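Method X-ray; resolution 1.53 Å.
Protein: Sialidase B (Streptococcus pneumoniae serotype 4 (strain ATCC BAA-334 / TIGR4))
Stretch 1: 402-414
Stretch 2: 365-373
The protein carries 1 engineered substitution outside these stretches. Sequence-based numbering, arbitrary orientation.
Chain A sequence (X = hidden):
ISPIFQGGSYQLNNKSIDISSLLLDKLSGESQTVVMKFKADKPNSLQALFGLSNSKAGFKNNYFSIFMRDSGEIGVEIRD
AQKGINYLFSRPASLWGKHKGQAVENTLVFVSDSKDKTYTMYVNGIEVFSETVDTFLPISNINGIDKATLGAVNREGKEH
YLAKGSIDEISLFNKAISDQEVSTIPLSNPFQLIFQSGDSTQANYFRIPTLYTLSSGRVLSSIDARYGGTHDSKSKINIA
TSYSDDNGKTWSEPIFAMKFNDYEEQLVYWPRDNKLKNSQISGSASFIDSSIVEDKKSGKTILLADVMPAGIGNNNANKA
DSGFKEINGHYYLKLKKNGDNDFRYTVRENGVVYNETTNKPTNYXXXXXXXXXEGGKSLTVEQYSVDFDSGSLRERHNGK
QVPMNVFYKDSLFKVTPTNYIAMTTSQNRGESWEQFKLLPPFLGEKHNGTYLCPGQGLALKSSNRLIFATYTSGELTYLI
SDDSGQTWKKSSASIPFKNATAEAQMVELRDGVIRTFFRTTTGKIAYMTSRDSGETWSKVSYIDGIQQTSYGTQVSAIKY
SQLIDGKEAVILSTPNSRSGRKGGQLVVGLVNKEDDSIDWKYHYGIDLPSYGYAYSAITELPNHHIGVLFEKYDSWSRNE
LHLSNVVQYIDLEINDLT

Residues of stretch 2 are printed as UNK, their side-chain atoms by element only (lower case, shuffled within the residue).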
# COMPACT_ATOMS: atom_id res chain seq x y z
N VAL A 402 -13.23 -7.41 -24.73
CA VAL A 402 -11.81 -7.69 -24.51
C VAL A 402 -11.56 -9.17 -24.77
O VAL A 402 -12.50 -9.97 -24.76
CB VAL A 402 -11.38 -7.37 -23.05
CG1 VAL A 402 -11.67 -5.93 -22.72
CG2 VAL A 402 -12.08 -8.29 -22.07
N PRO A 403 -10.29 -9.55 -25.03
CA PRO A 403 -9.98 -10.96 -25.27
C PRO A 403 -10.38 -11.86 -24.12
O PRO A 403 -10.19 -11.50 -22.96
CB PRO A 403 -8.45 -10.97 -25.41
CG PRO A 403 -8.14 -9.62 -25.92
CD PRO A 403 -9.11 -8.69 -25.28
N MET A 404 -10.92 -13.04 -24.45
CA MET A 404 -11.36 -14.00 -23.45
C MET A 404 -10.15 -14.63 -22.79
O MET A 404 -9.31 -15.21 -23.47
CB MET A 404 -12.23 -15.08 -24.10
CG MET A 404 -12.67 -16.20 -23.16
SD MET A 404 -13.60 -17.45 -24.07
CE MET A 404 -15.08 -16.51 -24.46
N ASN A 405 -10.08 -14.52 -21.47
CA ASN A 405 -8.95 -15.06 -20.70
C ASN A 405 -9.46 -16.16 -19.77
O ASN A 405 -10.53 -16.04 -19.18
CB ASN A 405 -8.29 -13.93 -19.91
CG ASN A 405 -6.97 -14.33 -19.29
OD1 ASN A 405 -6.91 -15.19 -18.42
ND2 ASN A 405 -5.89 -13.69 -19.74
N VAL A 406 -8.68 -17.23 -19.62
CA VAL A 406 -9.11 -18.37 -18.82
C VAL A 406 -9.23 -18.05 -17.33
O VAL A 406 -9.78 -18.84 -16.57
CB VAL A 406 -8.20 -19.61 -19.02
CG1 VAL A 406 -8.25 -20.09 -20.45
CG2 VAL A 406 -6.76 -19.31 -18.58
N PHE A 407 -8.72 -16.89 -16.92
CA PHE A 407 -8.86 -16.43 -15.55
C PHE A 407 -10.13 -15.61 -15.30
O PHE A 407 -10.39 -15.17 -14.17
CB PHE A 407 -7.61 -15.62 -15.15
CG PHE A 407 -6.42 -16.48 -14.81
CD1 PHE A 407 -5.55 -16.90 -15.80
CD2 PHE A 407 -6.19 -16.86 -13.50
CE1 PHE A 407 -4.46 -17.70 -15.49
CE2 PHE A 407 -5.10 -17.68 -13.17
CZ PHE A 407 -4.24 -18.08 -14.17
N TYR A 408 -10.94 -15.43 -16.34
CA TYR A 408 -12.10 -14.54 -16.26
C TYR A 408 -13.40 -15.26 -15.94
O TYR A 408 -13.56 -16.45 -16.26
CB TYR A 408 -12.31 -13.78 -17.58
CG TYR A 408 -11.24 -12.79 -17.97
CD1 TYR A 408 -10.17 -12.50 -17.14
CD2 TYR A 408 -11.33 -12.13 -19.19
CE1 TYR A 408 -9.20 -11.57 -17.52
CE2 TYR A 408 -10.37 -11.22 -19.57
CZ TYR A 408 -9.31 -10.94 -18.75
OH TYR A 408 -8.38 -10.02 -19.18
N LYS A 409 -14.33 -14.52 -15.36
CA LYS A 409 -15.64 -15.07 -14.98
C LYS A 409 -16.43 -15.49 -16.22
O LYS A 409 -17.13 -16.50 -16.20
CB LYS A 409 -16.42 -14.03 -14.18
CG LYS A 409 -17.87 -14.39 -13.89
CD LYS A 409 -18.53 -13.28 -13.10
CE LYS A 409 -19.98 -13.60 -12.79
NZ LYS A 409 -20.64 -12.51 -12.01
N ASP A 410 -16.30 -14.72 -17.30
CA ASP A 410 -17.11 -14.94 -18.50
C ASP A 410 -16.50 -15.91 -19.52
O ASP A 410 -17.06 -16.10 -20.60
CB ASP A 410 -17.41 -13.60 -19.19
CG ASP A 410 -18.35 -12.71 -18.40
OD1 ASP A 410 -18.71 -13.05 -17.25
OD2 ASP A 410 -18.72 -11.64 -18.94
N SER A 411 -15.35 -16.49 -19.20
CA SER A 411 -14.66 -17.36 -20.15
C SER A 411 -15.38 -18.69 -20.43
O SER A 411 -16.04 -19.27 -19.56
CB SER A 411 -13.22 -17.65 -19.68
OG SER A 411 -12.49 -18.31 -20.69
N LEU A 412 -15.25 -19.15 -21.67
CA LEU A 412 -15.77 -20.46 -22.08
C LEU A 412 -15.01 -21.58 -21.39
O LEU A 412 -15.59 -22.62 -21.04
CB LEU A 412 -15.66 -20.61 -23.59
CG LEU A 412 -16.10 -21.92 -24.25
CD1 LEU A 412 -17.55 -22.23 -23.91
CD2 LEU A 412 -15.91 -21.83 -25.76
N PHE A 413 -13.71 -21.38 -21.21
CA PHE A 413 -12.86 -22.31 -20.47
C PHE A 413 -12.29 -21.60 -19.25
O PHE A 413 -11.73 -20.50 -19.37
CB PHE A 413 -11.72 -22.82 -21.36
CG PHE A 413 -12.16 -23.77 -22.41
CD1 PHE A 413 -12.37 -25.11 -22.11
CD2 PHE A 413 -12.36 -23.34 -23.72
CE1 PHE A 413 -12.77 -26.00 -23.09
CE2 PHE A 413 -12.76 -24.22 -24.71
CZ PHE A 413 -12.96 -25.56 -24.39
N LYS A 414 -12.42 -22.21 -18.08
CA LYS A 414 -12.01 -21.58 -16.82
C LYS A 414 -11.01 -22.43 -16.04
O LYS A 414 -11.12 -23.66 -16.01
CB LYS A 414 -13.24 -21.25 -15.98
CG LYS A 414 -14.04 -20.09 -16.57
CD LYS A 414 -15.38 -19.90 -15.89
CE LYS A 414 -15.28 -19.06 -14.64
NZ LYS A 414 -16.64 -18.63 -14.18
N UNK A 365 -7.27 -23.35 -28.62
CA UNK A 365 -5.92 -23.20 -28.09
C UNK A 365 -5.86 -22.03 -27.12
O UNK A 365 -6.75 -21.17 -27.10
o UNK A 365 -5.20 -21.82 -29.97
c UNK A 365 -4.84 -24.21 -30.15
c UNK A 365 -4.88 -23.00 -29.21
N UNK A 366 -4.81 -22.01 -26.31
CA UNK A 366 -4.54 -20.91 -25.39
C UNK A 366 -3.24 -20.25 -25.82
O UNK A 366 -2.24 -20.93 -26.03
c UNK A 366 -6.92 -21.55 -23.54
c UNK A 366 -4.17 -20.31 -22.97
c UNK A 366 -4.39 -21.44 -23.95
c UNK A 366 -5.59 -22.30 -23.54
N UNK A 367 -3.24 -18.92 -25.97
CA UNK A 367 -2.02 -18.22 -26.35
C UNK A 367 -1.15 -17.88 -25.13
O UNK A 367 -1.43 -18.34 -24.03
c UNK A 367 -3.04 -15.87 -26.52
n UNK A 367 -3.54 -14.91 -27.28
o UNK A 367 -3.15 -15.86 -25.29
c UNK A 367 -2.29 -16.99 -27.24
N UNK A 368 -0.10 -17.09 -25.33
CA UNK A 368 0.78 -16.74 -24.21
C UNK A 368 0.13 -15.75 -23.25
O UNK A 368 0.58 -15.60 -22.11
o UNK A 368 3.03 -16.65 -22.48
c UNK A 368 2.14 -16.23 -24.69
o UNK A 368 3.89 -14.98 -23.63
c UNK A 368 3.09 -15.93 -23.52
N UNK A 369 -0.93 -15.08 -23.67
CA UNK A 369 -1.63 -14.18 -22.76
C UNK A 369 -2.71 -14.93 -21.95
O UNK A 369 -3.48 -14.30 -21.22
c UNK A 369 -1.27 -12.28 -24.44
c UNK A 369 -1.84 -10.95 -24.92
c UNK A 369 -1.23 -10.52 -26.25
c UNK A 369 -2.25 -13.00 -23.52
n UNK A 369 -1.70 -9.16 -26.65
N UNK A 370 -2.72 -16.25 -22.07
CA UNK A 370 -3.74 -17.10 -21.44
C UNK A 370 -5.13 -16.81 -21.98
O UNK A 370 -6.14 -17.01 -21.30
c UNK A 370 -2.50 -17.77 -19.36
c UNK A 370 -0.29 -19.15 -18.40
c UNK A 370 -2.60 -19.11 -19.00
o UNK A 370 0.81 -19.82 -17.92
c UNK A 370 -1.51 -19.81 -18.51
c UNK A 370 -3.68 -17.03 -19.91
c UNK A 370 -0.17 -17.83 -18.75
c UNK A 370 -1.26 -17.15 -19.24
N UNK A 371 -5.16 -16.34 -23.22
CA UNK A 371 -6.41 -16.04 -23.92
C UNK A 371 -6.87 -17.22 -24.76
O UNK A 371 -6.05 -17.98 -25.27
c UNK A 371 -5.97 -13.53 -23.92
o UNK A 371 -5.14 -11.31 -24.10
c UNK A 371 -5.35 -12.38 -24.70
c UNK A 371 -6.23 -14.78 -24.77
o UNK A 371 -5.07 -12.54 -25.91
N UNK A 372 -8.19 -17.36 -24.90
CA UNK A 372 -8.77 -18.50 -25.62
C UNK A 372 -8.94 -18.21 -27.10
O UNK A 372 -9.52 -17.19 -27.49
c UNK A 372 -10.15 -18.86 -25.04
c UNK A 372 -10.73 -20.07 -25.77
c UNK A 372 -10.04 -19.14 -23.55
N UNK A 373 -8.45 -19.13 -27.94
CA UNK A 373 -8.65 -19.03 -29.38
C UNK A 373 -9.47 -20.22 -29.85
O UNK A 373 -9.32 -21.33 -29.33
c UNK A 373 -6.58 -17.66 -30.26
c UNK A 373 -7.30 -19.00 -30.11
c UNK A 373 -5.36 -17.80 -31.14
c UNK A 373 -6.17 -17.06 -28.93
O HOH W 1 -5.87 -11.38 -21.50

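Position 365 has three side-chain atoms, a first carbon bearing one oxygen and one carbon, and none comes within 9 Å of stretch 1. A beta-branched hydroxyl side chain is Thr365. Its backbone N and O pair with the O and N of position 373 at 3.0 and 2.8 Å, so the stretch folds back on itself.

Position 366 carries four carbons, forked at the first, with one arm two carbons long. The longer arm reaches Val406 CG1. Four carbons, branched at CB with one arm two carbons long, identify Ile366, and Ile366 CD1 lies 3.7 Å from Val406 CG1.

At position 367 two carbons are followed by one oxygen and one nitrogen on the second, and none of these atoms reaches stretch 1. This is the amide of Asn367. It works inside its own loop, which is a type I turn from 367 to 370 closed by the N of position 370 on Asn367 O (3.1 Å). Asn367 OD1 accepts from the N of position 371 at 2.9 Å, and weakly from the N of position 369, also at 2.9 Å.

Position 368 again has two carbons, but the second holds two oxygens at near-equal distance, and the group is exposed and out of reach of stretch 1. It is the carboxylate of Asp368, within the turn.

Position 369 has four carbons in a row ending in nitrogen, and this side chain comes no nearer than 5.3 Å to stretch 1. It is Lys369. Its approach is through the backbone, with Lys369 O 2.9 Å from Asn405 ND2.

Position 370 shows one carbon, then a six-carbon ring bearing an oxygen, set against Val406 and Phe407. It is Tyr370. Its phi of 63° is positive, and its CA-to-CB bond points toward stretch 1. Val406 CG2 lies 4.1 Å from Tyr370 CB, near the plane of the ring, while Tyr370 CD2 meets the edge of the Phe407 ring, 4.2 Å from Phe407 CE1.

Position 371 has three carbons, the third carrying two oxygens, and packs against Pro403. It is Glu371, whose CD lies 3.5 Å from Pro403 CB. Glu371 OE1 accepts from Asn367 ND2 at 3.1 Å, nearly linear at 178°, while a water donates to Glu371 OE2 (2.7 Å) and accepts from Asn405 ND2 (2.9 Å).

Position 372 has one carbon bearing two others, among Met404, Val406, Ser411 and Phe413. It is Val372. Val372 CG2 lies 3.7 Å from Val406 CG1 and 3.9 Å from Ser411 OG. Val372 CG1 is 4.2 Å from Phe413 CD2, at the ring edge, and Val372 CB is 3.9 Å from Met404 SD.

Position 373 holds four carbons forked at the second, with CA-to-CB pointing away and no contact: Leu373.

The contact is centred on a single beta bridge, Asn405 with Glu371, their CA atoms 4.2 Å apart. Val372 N donates to Met404 O (2.8 Å, 158°) and Val406 N to Tyr370 O (3.1 Å, 167°), fixing the register. Around this clamp Val406 packs against Ile366, Tyr370 and Val372, and the two stretches together bury 470 Å².

Stretch 2, residues 365-373: TINDKYEVL
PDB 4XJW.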